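PDB 5DQP: EDTA monooxygenase, which probably catalyses the oxygen-dependent oxidation of EDTA, using FMN that a partner flavin reductase supplies in reduced form. Local coordinates for residues R241-E246 / T261-S266; A283-G288 / L351-R356; K301-D306 / K335-V340. All coordinates share one frame; numbering follows the deposited sequence.

Interaction 1: residues R241-E246 / T261-S266; sequences RRFVAE and TLVLPS
V263 pushes its CG1 methyl up against one edge of the F243 ring, in the plane of the ring and not over a face. The methyl straddles a single ring bond: F243 CD2 and F243 CE2 both lie 3.8 Å from V263 CG1. F243 does not start out aimed at the strand, but with its CG anti to the backbone N (chi1 -178°) the ring projects out from the helix toward the sheet, so that its CD2-CE2 edge reaches the valine. The other half of the contact is made by V244, one residue on, whose CG2 methyl meets the branch point of the same valine, 3.9 Å from V263 CB. It is nearly as close to both V263 methyls, with V263 CG2 at 4.1 Å from V244 CG2. A single strand residue is thus gripped by two successive helix residues, entirely through apolar contact, while the neighbouring L262 and L264 have their CB atoms directed away from the helix. A247, one turn after F243, adds to the cover of V263, and the F243 ring also rests on I230 and A232 of the adjacent parallel strand 229-233. A bound polyether, probably from crystallisation, lies about 4 Å from the F243 side chain. Helix 237-253 here packs onto the parallel sheet as the crossover of the beta-alpha-beta unit 229-233, 237-253, 262-271, the repeating element of the TIM-barrel fold of luciferase-like monooxygenases.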
loop_
_atom_site.group_PDB
_atom_site.type_symbol
_atom_site.label_atom_id
_atom_site.label_comp_id
_atom_site.label_asym_id
_atom_site.label_seq_id
_atom_site.Cartn_x
_atom_site.Cartn_y
_atom_site.Cartn_z
ATOM N N ARG A 241 22.418 -5.621 26.818
ATOM C CA ARG A 241 23.586 -4.769 26.622
ATOM C C ARG A 241 24.563 -5.390 25.637
ATOM O O ARG A 241 25.115 -4.694 24.776
ATOM C CB ARG A 241 24.267 -4.508 27.964
ATOM C CG ARG A 241 23.585 -3.437 28.801
ATOM C CD ARG A 241 23.963 -3.538 30.273
ATOM N NE ARG A 241 25.379 -3.845 30.451
ATOM C CZ ARG A 241 26.324 -2.929 30.636
ATOM N NH1 ARG A 241 26.000 -1.640 30.677
ATOM N NH2 ARG A 241 27.589 -3.300 30.784
ATOM N N ARG A 242 24.805 -6.695 25.769
ATOM C CA ARG A 242 25.632 -7.427 24.819
ATOM C C ARG A 242 25.123 -7.249 23.393
ATOM O O ARG A 242 25.900 -6.993 22.462
ATOM C CB ARG A 242 25.640 -8.908 25.213
ATOM C CG ARG A 242 26.570 -9.806 24.383
ATOM C CD ARG A 242 26.515 -11.303 24.804
ATOM N NE ARG A 242 25.862 -11.549 26.098
ATOM C CZ ARG A 242 26.428 -11.319 27.282
ATOM N NH1 ARG A 242 27.663 -10.823 27.338
ATOM N NH2 ARG A 242 25.757 -11.572 28.412
ATOM N N PHE A 243 23.813 -7.403 23.200
ATOM C CA PHE A 243 23.259 -7.361 21.852
ATOM C C PHE A 243 23.416 -5.970 21.241
ATOM O O PHE A 243 23.816 -5.844 20.082
ATOM C CB PHE A 243 21.797 -7.803 21.877
ATOM C CG PHE A 243 21.153 -7.829 20.533
ATOM C CD1 PHE A 243 21.256 -8.956 19.722
ATOM C CD2 PHE A 243 20.442 -6.733 20.071
ATOM C CE1 PHE A 243 20.671 -8.993 18.464
ATOM C CE2 PHE A 243 19.842 -6.756 18.808
ATOM C CZ PHE A 243 19.953 -7.896 18.004
ATOM N N VAL A 244 23.162 -4.917 22.028
ATOM C CA VAL A 244 23.373 -3.547 21.559
ATOM C C VAL A 244 24.835 -3.332 21.191
ATOM O O VAL A 244 25.147 -2.806 20.119
ATOM C CB VAL A 244 22.916 -2.529 22.624
ATOM C CG1 VAL A 244 23.383 -1.108 22.254
ATOM C CG2 VAL A 244 21.405 -2.586 22.832
ATOM N N ALA A 245 25.756 -3.719 22.084
ATOM C CA ALA A 245 27.170 -3.483 21.811
ATOM C C ALA A 245 27.604 -4.182 20.527
ATOM O O ALA A 245 28.336 -3.600 19.719
ATOM C CB ALA A 245 28.031 -3.947 22.988
ATOM N N GLU A 246 27.174 -5.435 20.332
ATOM C CA GLU A 246 27.499 -6.189 19.118
ATOM C C GLU A 246 26.825 -5.625 17.873
ATOM O O GLU A 246 27.394 -5.718 16.781
ATOM C CB GLU A 246 27.099 -7.663 19.264
ATOM C CG GLU A 246 27.906 -8.430 20.308
ATOM C CD GLU A 246 27.495 -9.890 20.418
ATOM O OE1 GLU A 246 27.874 -10.538 21.421
ATOM O OE2 GLU A 246 26.794 -10.390 19.506
ATOM N N THR A 261 22.500 3.057 14.006
ATOM C CA THR A 261 21.770 1.875 14.453
ATOM C C THR A 261 21.114 2.120 15.811
ATOM O O THR A 261 21.780 2.500 16.779
ATOM C CB THR A 261 22.719 0.665 14.554
ATOM O OG1 THR A 261 23.273 0.371 13.261
ATOM C CG2 THR A 261 21.987 -0.566 15.107
ATOM N N LEU A 262 19.812 1.888 15.872
ATOM C CA LEU A 262 19.048 1.866 17.108
ATOM C C LEU A 262 18.543 0.447 17.332
ATOM O O LEU A 262 18.121 -0.218 16.379
ATOM C CB LEU A 262 17.877 2.853 17.036
ATOM C CG LEU A 262 18.224 4.324 16.748
ATOM C CD1 LEU A 262 16.943 5.089 16.486
ATOM C CD2 LEU A 262 18.949 4.937 17.930
ATOM N N VAL A 263 18.621 -0.024 18.584
ATOM C CA VAL A 263 18.086 -1.318 19.003
ATOM C C VAL A 263 16.869 -1.090 19.900
ATOM O O VAL A 263 16.949 -0.372 20.910
ATOM C CB VAL A 263 19.150 -2.163 19.736
ATOM C CG1 VAL A 263 18.558 -3.488 20.219
ATOM C CG2 VAL A 263 20.357 -2.404 18.847
ATOM N N LEU A 264 15.755 -1.729 19.554
ATOM C CA LEU A 264 14.498 -1.596 20.297
ATOM C C LEU A 264 13.983 -2.982 20.670
ATOM O O LEU A 264 13.407 -3.673 19.814
ATOM C CB LEU A 264 13.438 -0.853 19.490
ATOM C CG LEU A 264 13.840 0.365 18.674
ATOM C CD1 LEU A 264 12.593 1.049 18.145
ATOM C CD2 LEU A 264 14.673 1.332 19.494
ATOM N N PRO A 265 14.178 -3.418 21.922
ATOM C CA PRO A 265 13.518 -4.641 22.392
ATOM C C PRO A 265 12.007 -4.474 22.390
ATOM O O PRO A 265 11.483 -3.390 22.639
ATOM C CB PRO A 265 14.062 -4.813 23.821
ATOM C CG PRO A 265 15.318 -4.003 23.873
ATOM C CD PRO A 265 14.974 -2.800 22.999
ATOM N N SER A 266 11.314 -5.564 22.089
ATOM C CA SER A 266 9.875 -5.580 21.919
ATOM C C SER A 266 9.274 -6.308 23.106
ATOM O O SER A 266 9.814 -7.324 23.549
ATOM C CB SER A 266 9.486 -6.274 20.597
ATOM O OG SER A 266 8.083 -6.222 20.367
#

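Interaction 2: residues A283-G288 / L351-R356; sequences AEYEAG and LALRMR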
loop_
_atom_site.group_PDB
_atom_site.type_symbol
_atom_site.label_atom_id
_atom_site.label_comp_id
_atom_site.label_asym_id
_atom_site.label_seq_id
_atom_site.Cartn_x
_atom_site.Cartn_y
_atom_site.Cartn_z
ATOM N N ALA A 283 -4.892 -12.373 36.278
ATOM C CA ALA A 283 -5.820 -13.489 36.410
ATOM C C ALA A 283 -6.634 -13.662 35.136
ATOM O O ALA A 283 -6.778 -14.782 34.638
ATOM C CB ALA A 283 -6.719 -13.288 37.631
ATOM N N GLU A 284 -7.133 -12.560 34.567
ATOM C CA GLU A 284 -7.856 -12.638 33.302
ATOM C C GLU A 284 -6.989 -13.250 32.209
ATOM O O GLU A 284 -7.429 -14.131 31.463
ATOM C CB GLU A 284 -8.319 -11.246 32.870
ATOM C CG GLU A 284 -9.375 -10.613 33.743
ATOM C CD GLU A 284 -9.565 -9.130 33.421
ATOM O OE1 GLU A 284 -9.038 -8.657 32.379
ATOM O OE2 GLU A 284 -10.229 -8.435 34.222
ATOM N N TYR A 285 -5.760 -12.759 32.071
ATOM C CA TYR A 285 -4.878 -13.287 31.038
ATOM C C TYR A 285 -4.617 -14.774 31.255
ATOM O O TYR A 285 -4.659 -15.566 30.306
ATOM C CB TYR A 285 -3.575 -12.493 31.028
ATOM C CG TYR A 285 -2.442 -13.157 30.298
ATOM C CD1 TYR A 285 -2.366 -13.115 28.922
ATOM C CD2 TYR A 285 -1.433 -13.803 30.991
ATOM C CE1 TYR A 285 -1.318 -13.715 28.248
ATOM C CE2 TYR A 285 -0.384 -14.393 30.332
ATOM C CZ TYR A 285 -0.338 -14.348 28.957
ATOM O OH TYR A 285 0.698 -14.937 28.296
ATOM N N GLU A 286 -4.358 -15.175 32.500
ATOM C CA GLU A 286 -4.083 -16.581 32.768
ATOM C C GLU A 286 -5.332 -17.436 32.579
ATOM O O GLU A 286 -5.251 -18.558 32.067
ATOM C CB GLU A 286 -3.505 -16.740 34.173
ATOM C CG GLU A 286 -2.142 -16.051 34.318
ATOM C CD GLU A 286 -1.015 -17.000 34.705
ATOM O OE1 GLU A 286 -1.212 -18.234 34.648
ATOM O OE2 GLU A 286 0.076 -16.501 35.071
ATOM N N ALA A 287 -6.501 -16.914 32.957
ATOM C CA ALA A 287 -7.746 -17.616 32.676
ATOM C C ALA A 287 -7.975 -17.817 31.180
ATOM O O ALA A 287 -8.845 -18.609 30.803
ATOM C CB ALA A 287 -8.919 -16.867 33.308
ATOM N N GLY A 288 -7.214 -17.142 30.323
ATOM C CA GLY A 288 -7.246 -17.388 28.897
ATOM C C GLY A 288 -6.183 -18.343 28.406
ATOM O O GLY A 288 -6.000 -18.474 27.189
ATOM N N LEU A 351 8.992 -15.908 36.852
ATOM C CA LEU A 351 9.612 -16.126 35.556
ATOM C C LEU A 351 8.588 -16.563 34.502
ATOM O O LEU A 351 8.653 -16.115 33.357
ATOM C CB LEU A 351 10.736 -17.157 35.702
ATOM C CG LEU A 351 11.471 -17.565 34.426
ATOM C CD1 LEU A 351 12.255 -16.381 33.845
ATOM C CD2 LEU A 351 12.393 -18.751 34.734
ATOM N N ALA A 352 7.631 -17.420 34.874
ATOM C CA ALA A 352 6.615 -17.889 33.927
ATOM C C ALA A 352 5.869 -16.740 33.263
ATOM O O ALA A 352 5.496 -16.822 32.085
ATOM C CB ALA A 352 5.603 -18.791 34.634
ATOM N N LEU A 353 5.586 -15.689 34.028
ATOM C CA LEU A 353 4.879 -14.519 33.522
ATOM C C LEU A 353 5.831 -13.589 32.768
ATOM O O LEU A 353 5.545 -13.175 31.640
ATOM C CB LEU A 353 4.204 -13.791 34.697
ATOM C CG LEU A 353 3.279 -12.624 34.351
ATOM C CD1 LEU A 353 2.109 -13.148 33.540
ATOM C CD2 LEU A 353 2.798 -11.895 35.608
ATOM N N ARG A 354 6.990 -13.299 33.368
ATOM C CA ARG A 354 7.950 -12.340 32.820
ATOM C C ARG A 354 8.403 -12.710 31.413
ATOM O O ARG A 354 8.738 -11.825 30.617
ATOM C CB ARG A 354 9.148 -12.248 33.774
ATOM C CG ARG A 354 10.450 -11.774 33.168
ATOM C CD ARG A 354 10.411 -10.288 32.775
ATOM N NE ARG A 354 11.754 -9.815 32.426
ATOM C CZ ARG A 354 12.264 -9.883 31.198
ATOM N NH1 ARG A 354 11.527 -10.392 30.207
ATOM N NH2 ARG A 354 13.491 -9.439 30.953
ATOM N N MET A 355 8.424 -14.004 31.085
ATOM C CA MET A 355 8.841 -14.418 29.752
ATOM C C MET A 355 7.764 -14.122 28.716
ATOM O O MET A 355 8.079 -13.907 27.543
ATOM C CB MET A 355 9.194 -15.911 29.733
ATOM C CG MET A 355 10.415 -16.292 30.567
ATOM S SD MET A 355 11.836 -15.206 30.260
ATOM C CE MET A 355 12.378 -15.729 28.639
ATOM N N ARG A 356 6.505 -14.083 29.132
ATOM C CA ARG A 356 5.386 -13.774 28.251
ATOM C C ARG A 356 5.108 -12.270 28.151
ATOM O O ARG A 356 4.942 -11.743 27.046
ATOM C CB ARG A 356 4.144 -14.518 28.739
ATOM C CG ARG A 356 4.362 -16.021 28.978
ATOM C CD ARG A 356 3.158 -16.649 29.698
ATOM N NE ARG A 356 2.053 -16.927 28.784
ATOM C CZ ARG A 356 1.827 -18.110 28.216
ATOM N NH1 ARG A 356 2.615 -19.150 28.474
ATOM N NH2 ARG A 356 0.804 -18.254 27.390
#
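Y285 and R356 meet through a hydrogen bond in which R356 NE is the donor to Y285 OH. The bond is almost straight, at 170°, but its modelled length of 2.5 Å between R356 NE and Y285 OH is very short and should be read with caution. NE lies near the plane of the tyrosine ring, at the hydroxyl end of the ring's edge, and the hydroxyl in turn lies near the guanidinium plane; the two planes are turned 61° apart. The arginine chain is extended at chi2 and then bends at chi3 (80°), which brings NE round to the oxygen and leaves R356 CD beside it, 3.3 Å from Y285 OH. Y285 swings its ring away from its own backbone N, across to the other helix. The apolar part of the contact comes from L353, which directs its CD1 methyl at the opposing helix. There it lies 4.2 Å from Y285 CE2, approaching the ring obliquely, and meets the carboxylate end of E286 at a similar distance. R356 NH1 comes close to the like-charged R295. At this surface the last turn of helix 275-287 faces the end of helix 348-354, with A352 resting on L299 of helix 292-303 and Y285 also touching L357, just before strand 358-360.

Interaction 3: residues K301-D306 / K335-V340; sequences KQLGID and KSMVDV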
loop_
_atom_site.group_PDB
_atom_site.type_symbol
_atom_site.label_atom_id
_atom_site.label_comp_id
_atom_site.label_asym_id
_atom_site.label_seq_id
_atom_site.Cartn_x
_atom_site.Cartn_y
_atom_site.Cartn_z
ATOM N N LYS A 301 9.831 -28.420 34.259
ATOM C CA LYS A 301 10.411 -29.536 33.525
ATOM C C LYS A 301 11.338 -29.031 32.424
ATOM O O LYS A 301 12.453 -29.541 32.249
ATOM C CB LYS A 301 9.298 -30.427 32.960
ATOM C CG LYS A 301 8.280 -30.862 34.018
ATOM C CD LYS A 301 7.359 -31.961 33.500
ATOM C CE LYS A 301 6.287 -31.445 32.562
ATOM N NZ LYS A 301 5.635 -32.573 31.837
ATOM N N GLN A 302 10.913 -28.011 31.689
ATOM C CA GLN A 302 11.753 -27.531 30.598
ATOM C C GLN A 302 13.105 -27.052 31.096
ATOM O O GLN A 302 14.112 -27.176 30.384
ATOM C CB GLN A 302 11.046 -26.424 29.836
ATOM C CG GLN A 302 10.097 -26.956 28.771
ATOM C CD GLN A 302 9.380 -25.831 28.067
ATOM O OE1 GLN A 302 9.010 -24.847 28.702
ATOM N NE2 GLN A 302 9.203 -25.951 26.750
ATOM N N LEU A 303 13.155 -26.524 32.317
ATOM C CA LEU A 303 14.380 -25.984 32.871
ATOM C C LEU A 303 15.021 -26.938 33.857
ATOM O O LEU A 303 16.065 -26.603 34.422
ATOM C CB LEU A 303 14.106 -24.641 33.557
ATOM C CG LEU A 303 13.481 -23.518 32.717
ATOM C CD1 LEU A 303 12.932 -22.442 33.624
ATOM C CD2 LEU A 303 14.467 -22.926 31.726
ATOM N N GLY A 304 14.413 -28.103 34.083
ATOM C CA GLY A 304 14.966 -29.087 35.002
ATOM C C GLY A 304 14.957 -28.646 36.450
ATOM O O GLY A 304 15.877 -28.978 37.200
ATOM N N ILE A 305 13.954 -27.879 36.857
ATOM C CA ILE A 305 13.795 -27.474 38.249
ATOM C C ILE A 305 12.953 -28.519 38.974
ATOM O O ILE A 305 11.804 -28.780 38.591
ATOM C CB ILE A 305 13.148 -26.085 38.344
ATOM C CG1 ILE A 305 14.125 -25.002 37.849
ATOM C CG2 ILE A 305 12.678 -25.831 39.780
ATOM C CD1 ILE A 305 13.479 -23.661 37.556
ATOM N N ASP A 306 13.509 -29.104 40.036
ATOM C CA ASP A 306 12.840 -30.179 40.782
ATOM C C ASP A 306 11.842 -29.583 41.776
ATOM O O ASP A 306 12.212 -29.155 42.868
ATOM C CB ASP A 306 13.879 -31.049 41.490
ATOM C CG ASP A 306 13.248 -32.148 42.336
ATOM O OD1 ASP A 306 12.021 -32.362 42.232
ATOM O OD2 ASP A 306 13.979 -32.805 43.107
ATOM N N LYS A 335 18.397 -21.026 27.953
ATOM C CA LYS A 335 19.473 -20.290 28.599
ATOM C C LYS A 335 19.081 -18.833 28.843
ATOM O O LYS A 335 19.475 -18.238 29.855
ATOM C CB LYS A 335 20.744 -20.383 27.761
ATOM C CG LYS A 335 21.967 -19.946 28.527
ATOM C CD LYS A 335 22.065 -20.709 29.855
ATOM C CE LYS A 335 22.752 -19.891 30.954
ATOM N NZ LYS A 335 22.000 -18.635 31.222
ATOM N N SER A 336 18.276 -18.258 27.954
ATOM C CA SER A 336 17.817 -16.893 28.163
ATOM C C SER A 336 16.946 -16.807 29.405
ATOM O O SER A 336 17.054 -15.864 30.194
ATOM C CB SER A 336 17.049 -16.406 26.938
ATOM O OG SER A 336 16.682 -15.057 27.120
ATOM N N MET A 337 16.076 -17.795 29.590
ATOM C CA MET A 337 15.220 -17.815 30.760
ATOM C C MET A 337 16.037 -17.923 32.035
ATOM O O MET A 337 15.671 -17.333 33.052
ATOM C CB MET A 337 14.235 -18.968 30.649
ATOM C CG MET A 337 13.072 -18.672 29.725
ATOM S SD MET A 337 11.885 -20.024 29.877
ATOM C CE MET A 337 12.739 -21.285 28.934
ATOM N N VAL A 338 17.143 -18.668 32.004
ATOM C CA VAL A 338 17.990 -18.758 33.190
ATOM C C VAL A 338 18.611 -17.403 33.497
ATOM O O VAL A 338 18.598 -16.943 34.648
ATOM C CB VAL A 338 19.060 -19.851 33.025
ATOM C CG1 VAL A 338 20.045 -19.743 34.146
ATOM C CG2 VAL A 338 18.394 -21.205 33.054
ATOM N N ASP A 339 19.126 -16.731 32.466
ATOM C CA ASP A 339 19.737 -15.414 32.647
ATOM C C ASP A 339 18.727 -14.406 33.200
ATOM O O ASP A 339 19.046 -13.629 34.105
ATOM C CB ASP A 339 20.310 -14.936 31.310
ATOM C CG ASP A 339 21.217 -13.724 31.454
ATOM O OD1 ASP A 339 21.609 -13.400 32.603
ATOM O OD2 ASP A 339 21.559 -13.104 30.412
ATOM N N VAL A 340 17.504 -14.415 32.675
ATOM C CA VAL A 340 16.453 -13.541 33.199
ATOM C C VAL A 340 16.196 -13.833 34.670
ATOM O O VAL A 340 16.137 -12.920 35.499
ATOM C CB VAL A 340 15.162 -13.685 32.378
ATOM C CG1 VAL A 340 14.036 -12.908 33.063
ATOM C CG2 VAL A 340 15.368 -13.143 30.976
#
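L303 and M337 supply the main apolar contact, with V338 at its margin. The CD2 methyl of L303 does the touching: it lies 3.7 Å from M337 CE and 4.1 Å from M337 CB, so one leucine branch meets both the root and the far end of the methionine. This is possible because the methionine chain, extended at chi2, folds at chi3 (-76°) and carries its terminal methyl back toward the leucine. V338 CG2 approaches the same methyl more loosely, 4.5 Å from L303 CD2. The two larger side chains run slantwise to one another, and all three touching residues are buried. No hydrogen bond spans the two segments.

Polar bonds hold the helix end that presents L303. G304, at positive phi (67°), leaves the helix in a Schellman motif with two bonds back into the last turn, one of them from G304 N to K301 O (3.0 Å). N322 holds the exit further, through G304 O and a backbone bond with L303. The contact thus sets the C-terminal end of helix 292-303 against the middle of helix 331-344, while L351 of helix 348-354 packs on both L303 and V340, and L299 and M355 also border M337.

From the N terminus, interaction 1 comes first and closes a short loop, joining helix 237-253 to strand 262-271 within the barrel. The chain then passes from that strand directly into helix 275-287, where interaction 2 opens. Before interaction 2 closes at 351-356, interaction 3 opens and closes between 301-306 and 335-340, so the smaller loop lies wholly within the larger and none cross. Helices 275-287 and 292-303 are consecutive, as are 331-344 and 348-354, and interactions 2 and 3 together tie these four helices into one cluster. The centres of the two lie about 17 Å apart, and they touch directly, whereas interaction 1 touches neither.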